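Local coordinates for protein putative invasin (PDB 5N40) that probably serves as a surface adhesin of Yersinia pseudotuberculosis, an invasin relative whose immunoglobulin-like domains carry a C-type lectin-like adhesion domain, at residues I219-P222 with S228-G231; M233-T238 with F244-L249; Q298-T301 with P306-Q309. The protein carries 1 engineered substitution. All coordinates share one frame; numbering follows the deposited sequence.

Contact 1 of 3, residues I219-P222 with S228-G231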
ATOM      1  N   ILE A 219      17.379   5.968  -4.381  1.00 13.53           N
ATOM      2  CA  ILE A 219      18.739   6.253  -3.933  1.00 12.74           C
ATOM      3  C   ILE A 219      19.343   7.402  -4.732  1.00 13.66           C
ATOM      4  O   ILE A 219      20.221   8.119  -4.234  1.00 13.84           O
ATOM      5  CB  ILE A 219      19.589   4.971  -4.006  1.00 14.67           C
ATOM      6  CG1 ILE A 219      20.933   5.147  -3.280  1.00 14.54           C
ATOM      7  CG2 ILE A 219      19.818   4.548  -5.455  1.00 15.01           C
ATOM      8  CD1 ILE A 219      20.813   5.315  -1.762  1.00 15.63           C
ATOM      9  N   THR A 220      18.867   7.626  -5.953  1.00 12.48           N
ATOM     10  CA  THR A 220      19.493   8.550  -6.887  1.00 14.54           C
ATOM     11  C   THR A 220      19.009   9.984  -6.740  1.00 15.59           C
ATOM     12  O   THR A 220      19.359  10.829  -7.574  1.00 14.93           O
ATOM     13  CB  THR A 220      19.283   8.073  -8.329  1.00 14.23           C
ATOM     14  OG1 THR A 220      17.916   7.699  -8.551  1.00 12.64           O
ATOM     15  CG2 THR A 220      20.188   6.894  -8.635  1.00 16.03           C
ATOM     16  N   SER A 221      18.231  10.287  -5.699  1.00 13.79           N
ATOM     17  CA  SER A 221      17.833  11.647  -5.395  1.00 12.75           C
ATOM     18  C   SER A 221      18.314  12.037  -4.003  1.00 10.51           C
ATOM     19  O   SER A 221      18.247  11.225  -3.072  1.00 11.72           O
ATOM     20  CB  SER A 221      16.304  11.809  -5.457  1.00 13.75           C
ATOM     21  OG  SER A 221      15.850  11.847  -6.794  1.00 14.17           O
ATOM     22  N   PRO A 222      18.784  13.261  -3.817  1.00 11.38           N
ATOM     23  CA  PRO A 222      19.185  13.674  -2.468  1.00 11.84           C
ATOM     24  C   PRO A 222      17.973  13.932  -1.583  1.00 14.31           C
ATOM     25  O   PRO A 222      16.888  14.288  -2.058  1.00 14.47           O
ATOM     26  CB  PRO A 222      19.988  14.949  -2.712  1.00 14.78           C
ATOM     27  CG  PRO A 222      19.438  15.504  -3.976  1.00 20.39           C
ATOM     28  CD  PRO A 222      18.948  14.342  -4.801  1.00 14.14           C
ATOM     29  N   SER A 228      13.597  17.026  -6.742  1.00 14.80           N
ATOM     30  CA  SER A 228      12.369  16.718  -7.473  1.00 14.87           C
ATOM     31  C   SER A 228      11.684  15.481  -6.903  1.00 14.63           C
ATOM     32  O   SER A 228      10.466  15.480  -6.682  1.00 13.50           O
ATOM     33  CB  SER A 228      12.681  16.518  -8.956  1.00 16.38           C
ATOM     34  OG  SER A 228      13.096  17.733  -9.563  1.00 20.53           O
ATOM     35  N   MET A 229      12.448  14.422  -6.669  1.00 11.45           N
ATOM     36  CA  MET A 229      11.933  13.162  -6.160  1.00 11.54           C
ATOM     37  C   MET A 229      12.245  13.015  -4.677  1.00 15.25           C
ATOM     38  O   MET A 229      13.057  13.749  -4.102  1.00 14.89           O
ATOM     39  CB  MET A 229      12.537  11.984  -6.937  1.00 12.98           C
ATOM     40  CG  MET A 229      12.668  12.200  -8.440  1.00 14.50           C
ATOM     41  SD  MET A 229      11.109  12.579  -9.269  1.00 16.64           S
ATOM     42  CE  MET A 229      10.227  11.048  -9.034  1.00 15.48           C
ATOM     43  N   TRP A 230      11.603  12.021  -4.065  1.00 12.77           N
ATOM     44  CA  TRP A 230      11.901  11.640  -2.687  1.00 14.39           C
ATOM     45  C   TRP A 230      13.081  10.673  -2.688  1.00 12.20           C
ATOM     46  O   TRP A 230      12.991   9.593  -3.281  1.00 13.47           O
ATOM     47  CB  TRP A 230      10.685  10.988  -2.039  1.00 14.25           C
ATOM     48  CG  TRP A 230       9.482  11.865  -1.957  1.00 14.79           C
ATOM     49  CD1 TRP A 230       8.454  11.950  -2.857  1.00 15.18           C
ATOM     50  CD2 TRP A 230       9.165  12.768  -0.899  1.00 15.35           C
ATOM     51  NE1 TRP A 230       7.521  12.859  -2.421  1.00 15.82           N
ATOM     52  CE2 TRP A 230       7.935  13.376  -1.221  1.00 14.96           C
ATOM     53  CE3 TRP A 230       9.809  13.131   0.289  1.00 18.14           C
ATOM     54  CZ2 TRP A 230       7.338  14.326  -0.398  1.00 19.49           C
ATOM     55  CZ3 TRP A 230       9.213  14.069   1.106  1.00 18.88           C
ATOM     56  CH2 TRP A 230       7.992  14.658   0.760  1.00 19.08           C
ATOM     57  N   GLY A 231      14.178  11.034  -2.005  1.00 11.65           N
ATOM     58  CA  GLY A 231      15.415  10.286  -2.128  1.00  8.73           C
ATOM     59  C   GLY A 231      16.156  10.130  -0.812  1.00 14.13           C
ATOM     60  O   GLY A 231      15.839  10.780   0.187  1.00 14.42           O
TER
HETATM   61  O   HOH W   1      14.276  13.964  -1.671  1.00 11.91           O
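Ser-221 turns its hydroxyl back beside its own backbone N (chi1 -76°), and Met-229 does the same with CG (chi1 -40°), which places the serine OG against the first carbons of the methionine. OG lies 3.3 Å from CB of Met-229 and 3.6 Å from CG of Met-229. Neither is a polar contact: the hydroxyl spends its hydrogen bond on OE2 of Glu-265, a carboxylate oxygen that also receives the amide of Met-229. Serine suits the spot because it is small enough to sit against the methionine and still polar enough to share that carboxylate. Bends at chi2 and chi3 then carry the end of the methionine away from residues 219-222.

At Gly-231 the two backbones come close, with 4.3 Å between its CA and the CA of Ser-221. The carbonyl O of Ser-221 approaches CA of Gly-231 at 3.1 Å in a CA-H...O contact. Gly-231 has only hydrogens on CA, and one of them faces this oxygen, which lets the chains come this close.

No direct hydrogen bond joins the segments; a water does so instead. It donates to O of Pro-222 and to O of Met-229, each at 2.7 Å, and accepts from N of Gly-231, thus tying three backbone groups of the two segments to one molecule. Trp-230 turns away, onto Thr-215 and Asn-217 of strand 209-217. This is a water-mediated contact between two irregular loop segments, where the immunoglobulin-like domain passes into the C-type lectin-like adhesion domain.

Contact 2 of 3, residues M233-T238 with F244-L249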
ATOM      1  N   MET A 233      19.908   9.701  -1.127  1.00 12.56           N
ATOM      2  CA  MET A 233      21.273   9.627  -1.633  1.00 13.08           C
ATOM      3  C   MET A 233      22.266   9.844  -0.495  1.00 14.26           C
ATOM      4  O   MET A 233      22.025  10.638   0.415  1.00 13.66           O
ATOM      5  CB  MET A 233      21.482  10.678  -2.724  1.00 13.50           C
ATOM      6  CG  MET A 233      22.863  10.694  -3.350  1.00 12.09           C
ATOM      7  SD  MET A 233      23.062  12.044  -4.521  1.00 14.09           S
ATOM      8  CE  MET A 233      21.771  11.602  -5.689  1.00 13.25           C
ATOM      9  N   ALA A 234      23.389   9.126  -0.549  1.00 13.46           N
ATOM     10  CA  ALA A 234      24.452   9.331   0.432  1.00 12.21           C
ATOM     11  C   ALA A 234      24.903  10.786   0.430  1.00 12.84           C
ATOM     12  O   ALA A 234      25.261  11.338  -0.615  1.00 14.58           O
ATOM     13  CB  ALA A 234      25.641   8.421   0.129  1.00 17.33           C
ATOM     14  N   GLU A 235      24.902  11.406   1.611  1.00 13.85           N
ATOM     15  CA  GLU A 235      25.352  12.792   1.711  1.00 13.69           C
ATOM     16  C   GLU A 235      26.865  12.885   1.580  1.00 13.70           C
ATOM     17  O   GLU A 235      27.386  13.844   1.000  1.00 14.07           O
ATOM     18  CB  GLU A 235      24.915  13.401   3.041  1.00 17.46           C
ATOM     19  CG  GLU A 235      23.412  13.549   3.212  1.00 18.39           C
ATOM     20  CD  GLU A 235      22.796  14.615   2.319  1.00 21.67           C
ATOM     21  OE1 GLU A 235      23.543  15.451   1.767  1.00 17.83           O
ATOM     22  OE2 GLU A 235      21.555  14.617   2.168  1.00 22.64           O
ATOM     23  N   THR A 236      27.574  11.926   2.172  1.00 12.85           N
ATOM     24  CA  THR A 236      29.018  11.786   2.046  1.00 14.80           C
ATOM     25  C   THR A 236      29.355  10.307   1.905  1.00 11.76           C
ATOM     26  O   THR A 236      28.569   9.431   2.273  1.00 15.80           O
ATOM     27  CB  THR A 236      29.765  12.358   3.266  1.00 13.71           C
ATOM     28  OG1 THR A 236      29.443  11.589   4.433  1.00 18.04           O
ATOM     29  CG2 THR A 236      29.394  13.813   3.512  1.00 20.07           C
ATOM     30  N   LEU A 237      30.544  10.037   1.366  1.00 14.75           N
ATOM     31  CA  LEU A 237      31.131   8.706   1.370  1.00 12.96           C
ATOM     32  C   LEU A 237      32.577   8.822   1.838  1.00 12.31           C
ATOM     33  O   LEU A 237      33.225   9.848   1.633  1.00 13.66           O
ATOM     34  CB  LEU A 237      31.091   8.060  -0.018  1.00 14.32           C
ATOM     35  CG  LEU A 237      29.712   7.847  -0.659  1.00 14.06           C
ATOM     36  CD1 LEU A 237      29.881   7.493  -2.128  1.00 15.21           C
ATOM     37  CD2 LEU A 237      28.933   6.758   0.065  1.00 16.81           C
ATOM     38  N   THR A 238      33.077   7.773   2.474  1.00 13.39           N
ATOM     39  CA  THR A 238      34.441   7.779   2.990  1.00 12.81           C
ATOM     40  C   THR A 238      35.236   6.604   2.440  1.00 14.84           C
ATOM     41  O   THR A 238      34.741   5.475   2.366  1.00 17.96           O
ATOM     42  CB  THR A 238      34.435   7.752   4.518  1.00 14.19           C
ATOM     43  OG1 THR A 238      33.694   8.880   5.010  1.00 18.84           O
ATOM     44  CG2 THR A 238      35.854   7.798   5.072  1.00 20.38           C
ATOM     45  N   PHE A 244      34.107  12.356   0.945  1.00 16.06           N
ATOM     46  CA  PHE A 244      33.659  12.958  -0.305  1.00 13.21           C
ATOM     47  C   PHE A 244      32.192  13.356  -0.178  1.00 15.11           C
ATOM     48  O   PHE A 244      31.373  12.560   0.287  1.00 16.80           O
ATOM     49  CB  PHE A 244      33.821  11.979  -1.475  1.00 14.78           C
ATOM     50  CG  PHE A 244      35.208  11.387  -1.615  1.00 13.32           C
ATOM     51  CD1 PHE A 244      35.604  10.300  -0.836  1.00 14.21           C
ATOM     52  CD2 PHE A 244      36.092  11.879  -2.561  1.00 17.83           C
ATOM     53  CE1 PHE A 244      36.859   9.745  -0.982  1.00 15.85           C
ATOM     54  CE2 PHE A 244      37.352  11.320  -2.705  1.00 17.16           C
ATOM     55  CZ  PHE A 244      37.728  10.252  -1.918  1.00 14.57           C
ATOM     56  N   LYS A 245      31.860  14.572  -0.610  1.00 12.43           N
ATOM     57  CA  LYS A 245      30.487  15.073  -0.547  1.00 13.30           C
ATOM     58  C   LYS A 245      29.748  14.749  -1.840  1.00 15.32           C
ATOM     59  O   LYS A 245      30.333  14.769  -2.928  1.00 14.44           O
ATOM     60  CB  LYS A 245      30.495  16.585  -0.310  1.00 18.92           C
ATOM     61  CG  LYS A 245      29.177  17.174   0.168  1.00 16.46           C
ATOM     62  CD  LYS A 245      29.256  18.699   0.218  1.00 18.54           C
ATOM     63  CE  LYS A 245      28.106  19.307   1.003  1.00 20.68           C
ATOM     64  NZ  LYS A 245      26.780  18.829   0.499  1.00 23.93           N
ATOM     65  N   ARG A 246      28.452  14.446  -1.720  1.00 13.00           N
ATOM     66  CA  ARG A 246      27.644  14.254  -2.909  1.00 14.69           C
ATOM     67  C   ARG A 246      27.700  15.517  -3.763  1.00 13.65           C
ATOM     68  O   ARG A 246      27.986  16.605  -3.257  1.00 16.47           O
ATOM     69  CB  ARG A 246      26.194  13.932  -2.540  1.00 14.51           C
ATOM     70  CG  ARG A 246      25.446  15.050  -1.839  1.00 14.19           C
ATOM     71  CD  ARG A 246      23.957  14.784  -1.870  1.00 13.83           C
ATOM     72  NE  ARG A 246      23.171  15.756  -1.110  1.00 16.74           N
ATOM     73  CZ  ARG A 246      22.745  16.931  -1.574  1.00 15.56           C
ATOM     74  NH1 ARG A 246      23.028  17.328  -2.808  1.00 15.28           N
ATOM     75  NH2 ARG A 246      22.025  17.720  -0.791  1.00 19.48           N
ATOM     76  N   PRO A 247      27.434  15.401  -5.061  1.00 14.43           N
ATOM     77  CA  PRO A 247      27.330  16.606  -5.893  1.00 15.24           C
ATOM     78  C   PRO A 247      26.136  17.458  -5.486  1.00 19.73           C
ATOM     79  O   PRO A 247      25.178  16.988  -4.865  1.00 14.87           O
ATOM     80  CB  PRO A 247      27.167  16.057  -7.314  1.00 17.54           C
ATOM     81  CG  PRO A 247      26.698  14.657  -7.144  1.00 19.42           C
ATOM     82  CD  PRO A 247      27.276  14.171  -5.851  1.00 17.53           C
ATOM     83  N   TYR A 248      26.211  18.734  -5.857  1.00 16.92           N
ATOM     84  CA  TYR A 248      25.183  19.710  -5.525  1.00 17.62           C
ATOM     85  C   TYR A 248      24.083  19.720  -6.576  1.00 15.79           C
ATOM     86  O   TYR A 248      24.352  19.620  -7.778  1.00 16.25           O
ATOM     87  CB  TYR A 248      25.783  21.118  -5.435  1.00 16.03           C
ATOM     88  CG  TYR A 248      26.589  21.403  -4.192  1.00 20.14           C
ATOM     89  CD1 TYR A 248      25.969  21.799  -3.017  1.00 23.59           C
ATOM     90  CD2 TYR A 248      27.976  21.306  -4.200  1.00 16.41           C
ATOM     91  CE1 TYR A 248      26.703  22.078  -1.879  1.00 21.78           C
ATOM     92  CE2 TYR A 248      28.715  21.579  -3.068  1.00 21.28           C
ATOM     93  CZ  TYR A 248      28.072  21.967  -1.910  1.00 22.17           C
ATOM     94  OH  TYR A 248      28.794  22.250  -0.777  1.00 26.25           O
ATOM     95  N   LEU A 249      22.842  19.863  -6.116  1.00 16.73           N
ATOM     96  CA  LEU A 249      21.760  20.223  -7.019  1.00 16.99           C
ATOM     97  C   LEU A 249      21.985  21.626  -7.565  1.00 12.70           C
ATOM     98  O   LEU A 249      22.567  22.486  -6.903  1.00 17.24           O
ATOM     99  CB  LEU A 249      20.409  20.175  -6.302  1.00 17.01           C
ATOM    100  CG  LEU A 249      19.874  18.813  -5.858  1.00 18.36           C
ATOM    101  CD1 LEU A 249      18.635  18.998  -4.975  1.00 17.83           C
ATOM    102  CD2 LEU A 249      19.546  17.936  -7.050  1.00 13.58           C
TER
HETATM  103  O   HOH W   2      20.588  16.906   1.706  1.00 20.68           O
HETATM  104  O   HOH W   3      26.219  16.274   1.802  1.00 22.37           O
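Backbone hydrogen bonds pair Leu-237 with Phe-244 in both directions, as in a regular antiparallel hydrogen-bonded pair. N of Leu-237 gives to O of Phe-244 at 2.9 Å, and N of Phe-244 gives to O of Leu-237 at 2.7 Å. Thr-236 and Lys-245 form the neighbouring non-hydrogen-bonded pair, where CA of Thr-236 makes a CA-H...O contact with O of Phe-244. Next to this pair, N of Arg-246 gives a further bond to O of Glu-235 at 3.0 Å.

The charged contact is a salt bridge. CG of Arg-246 sits between its backbone N and carbonyl carbon (chi1 65°), and the extended chain then runs alongside Glu-235, pointing the same way. NE meets OE1 of Glu-235 at 2.9 Å, but from above the carboxylate, whose plane stands 64° from that of the guanidinium. The long, multiply donating arginine suits its place: NH1 also binds O of Pro-247, and NH2 pairs with OE2 of Glu-252, so the guanidinium meets two carboxylates, which probably balance its charge.

Water completes the polar side. One molecule links OE2 of Glu-235 to NH2 of Arg-246; another accepts a hydrogen bond from NZ of Lys-245 and donates to O and OE1 of Glu-235.

Apolar packing is lighter. SD of Met-233 lies 3.9 Å from CD of Arg-246, the chains crossing nearly at right angles. Leu-237 and Phe-244 occupy the same sheet face and cover helix 284-293, Phe-244 against Leu-287 and Leu-290; both are buried and apolar, which suits them to the leucines of the helix. These features describe a two-stranded beta hairpin packed on a helix in the C-type lectin-like fold.

Contact 3 of 3, residues Q298-T301 with P306-Q309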
ATOM      1  N   GLN A 298      28.505   1.103  -8.873  1.00 18.28           N
ATOM      2  CA  GLN A 298      27.841   1.129  -7.580  1.00 18.64           C
ATOM      3  C   GLN A 298      27.951   2.489  -6.904  1.00 14.65           C
ATOM      4  O   GLN A 298      27.240   2.733  -5.924  1.00 17.02           O
ATOM      5  CB  GLN A 298      28.394   0.008  -6.696  1.00 18.36           C
ATOM      6  CG  GLN A 298      27.871  -1.364  -7.137  1.00 17.80           C
ATOM      7  CD  GLN A 298      28.412  -2.523  -6.338  1.00 21.55           C
ATOM      8  OE1 GLN A 298      27.676  -3.174  -5.592  1.00 25.91           O
ATOM      9  NE2 GLN A 298      29.696  -2.816  -6.513  1.00 20.13           N
ATOM     10  N   ILE A 299      28.777   3.399  -7.422  1.00 17.45           N
ATOM     11  CA  ILE A 299      28.668   4.790  -7.000  1.00 15.39           C
ATOM     12  C   ILE A 299      27.247   5.280  -7.237  1.00 12.23           C
ATOM     13  O   ILE A 299      26.713   6.068  -6.447  1.00 15.23           O
ATOM     14  CB  ILE A 299      29.713   5.657  -7.731  1.00 14.20           C
ATOM     15  CG1 ILE A 299      31.130   5.340  -7.209  1.00 18.43           C
ATOM     16  CG2 ILE A 299      29.415   7.143  -7.574  1.00 13.48           C
ATOM     17  CD1 ILE A 299      31.381   5.761  -5.770  1.00 15.50           C
ATOM     18  N   GLN A 300      26.602   4.791  -8.296  1.00 16.44           N
ATOM     19  CA  GLN A 300      25.204   5.104  -8.571  1.00 15.37           C
ATOM     20  C   GLN A 300      24.239   4.132  -7.892  1.00 16.81           C
ATOM     21  O   GLN A 300      23.281   4.561  -7.236  1.00 17.88           O
ATOM     22  CB  GLN A 300      24.960   5.115 -10.086  1.00 16.57           C
ATOM     23  CG  GLN A 300      23.536   5.543 -10.485  1.00 18.30           C
ATOM     24  CD  GLN A 300      23.157   5.097 -11.891  1.00 29.82           C
ATOM     25  OE1 GLN A 300      23.874   5.354 -12.855  1.00 27.88           O
ATOM     26  NE2 GLN A 300      22.019   4.424 -12.009  1.00 34.85           N
ATOM     27  N   THR A 301      24.453   2.823  -8.044  1.00 17.28           N
ATOM     28  CA  THR A 301      23.437   1.865  -7.620  1.00 21.17           C
ATOM     29  C   THR A 301      23.472   1.559  -6.122  1.00 20.74           C
ATOM     30  O   THR A 301      22.494   1.023  -5.596  1.00 19.74           O
ATOM     31  CB  THR A 301      23.564   0.571  -8.435  1.00 22.88           C
ATOM     32  OG1 THR A 301      24.913   0.087  -8.399  1.00 21.79           O
ATOM     33  CG2 THR A 301      23.168   0.822  -9.882  1.00 25.57           C
ATOM     34  N   PRO A 306      25.142  10.548  -9.301  1.00 14.96           N
ATOM     35  CA  PRO A 306      25.030  10.479 -10.769  1.00 17.17           C
ATOM     36  C   PRO A 306      26.397  10.295 -11.410  1.00 15.51           C
ATOM     37  O   PRO A 306      27.322  11.070 -11.148  1.00 19.37           O
ATOM     38  CB  PRO A 306      24.425  11.837 -11.141  1.00 16.85           C
ATOM     39  CG  PRO A 306      24.903  12.749 -10.056  1.00 17.24           C
ATOM     40  CD  PRO A 306      24.940  11.921  -8.802  1.00 15.64           C
ATOM     41  N   THR A 307      26.511   9.300 -12.293  1.00 16.20           N
ATOM     42  CA  THR A 307      27.817   8.899 -12.813  1.00 18.30           C
ATOM     43  C   THR A 307      27.949   9.010 -14.331  1.00 21.09           C
ATOM     44  O   THR A 307      28.990   8.616 -14.873  1.00 21.03           O
ATOM     45  CB  THR A 307      28.140   7.463 -12.389  1.00 16.77           C
ATOM     46  OG1 THR A 307      27.128   6.578 -12.878  1.00 16.68           O
ATOM     47  CG2 THR A 307      28.251   7.352 -10.876  1.00 18.47           C
ATOM     48  N   MET A 308      26.945   9.529 -15.038  1.00 20.56           N
ATOM     49  CA  MET A 308      27.076   9.637 -16.492  1.00 23.79           C
ATOM     50  C   MET A 308      28.130  10.663 -16.897  1.00 26.12           C
ATOM     51  O   MET A 308      28.689  10.568 -17.996  1.00 31.71           O
ATOM     52  CB  MET A 308      25.732   9.997 -17.131  1.00 24.79           C
ATOM     53  CG  MET A 308      24.745   8.846 -17.175  1.00 38.98           C
ATOM     54  SD  MET A 308      23.183   9.313 -17.959  1.00 65.83           S
ATOM     55  CE  MET A 308      22.384   7.717 -18.117  1.00 63.35           C
ATOM     56  N   GLN A 309      28.419  11.639 -16.040  1.00 22.22           N
ATOM     57  CA  GLN A 309      29.396  12.673 -16.340  1.00 23.51           C
ATOM     58  C   GLN A 309      30.547  12.594 -15.345  1.00 22.08           C
ATOM     59  O   GLN A 309      30.375  12.176 -14.196  1.00 21.35           O
ATOM     60  CB  GLN A 309      28.770  14.076 -16.305  1.00 25.84           C
ATOM     61  CG  GLN A 309      27.481  14.212 -17.117  1.00 35.36           C
ATOM     62  CD  GLN A 309      27.632  13.765 -18.568  1.00 44.49           C
ATOM     63  OE1 GLN A 309      28.743  13.687 -19.101  1.00 47.63           O
ATOM     64  NE2 GLN A 309      26.506  13.466 -19.213  1.00 36.66           N
TER
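Ile-299 and Thr-307 make the tight part of this contact, between the short helix 298-301 of the C-type lectin-like domain and the loop that leads to strand 311-313. Methyl meets methyl: CG2 of Ile-299 lies 3.5 Å from CG2 of Thr-307, and CB of Ile-299 stands 3.9 Å from the same methyl. The isoleucine presents this branch because CG2 is anti to its backbone N, while its longer arm, CG1 to CD1, leads away from the loop. A beta-branched residue fits well here, since one branch can touch Thr-307 while the side chain also packs on Tyr-294 and Trp-305.

The other side is looser and polar. Gln-300, partly exposed, extends its chain from the helix across Thr-307 at about a right angle, and the aliphatic CB of Gln-300 comes within 3.8 Å of OG1 of Thr-307. Both polar ends have their hydrogen bonds with Asn-297: the threonine hydroxyl with OD1, the glutamine OE1 with ND2. A single asparagine amide, offering an acceptor and a donor, therefore ties the two segments together indirectly. Threonine suits the boundary between the two sides, its methyl turned to the isoleucine and its hydroxyl to the amide. With OG1 between the backbone N and carbonyl carbon (chi1 59°), the hydroxyl of Thr-307 comes to stand 3.5 Å from OE1 of Gln-300.

The three contacts follow one another along the chain without interleaving, yet their centres lie only 12 to 13 Å apart. Contact 1 belongs to the loop after strand 209-217, contact 2 to the hairpin 236-239/242-245, and contact 3 to helix 298-301 with its following loop. Contact 1 meets contact 2 through a probable hydrogen bond from N of Met-233 to O of Ser-221, and meets contact 3 where Ile-219 and Thr-220 pack on Gln-300. Contacts 2 and 3 join through Pro-247 and Pro-306. Residues 219-222, shortly after strand 209-217, thus touch both the hairpin region and helix 298-301, so the immunoglobulin-like and adhesion domains meet through packing as well as through the chain.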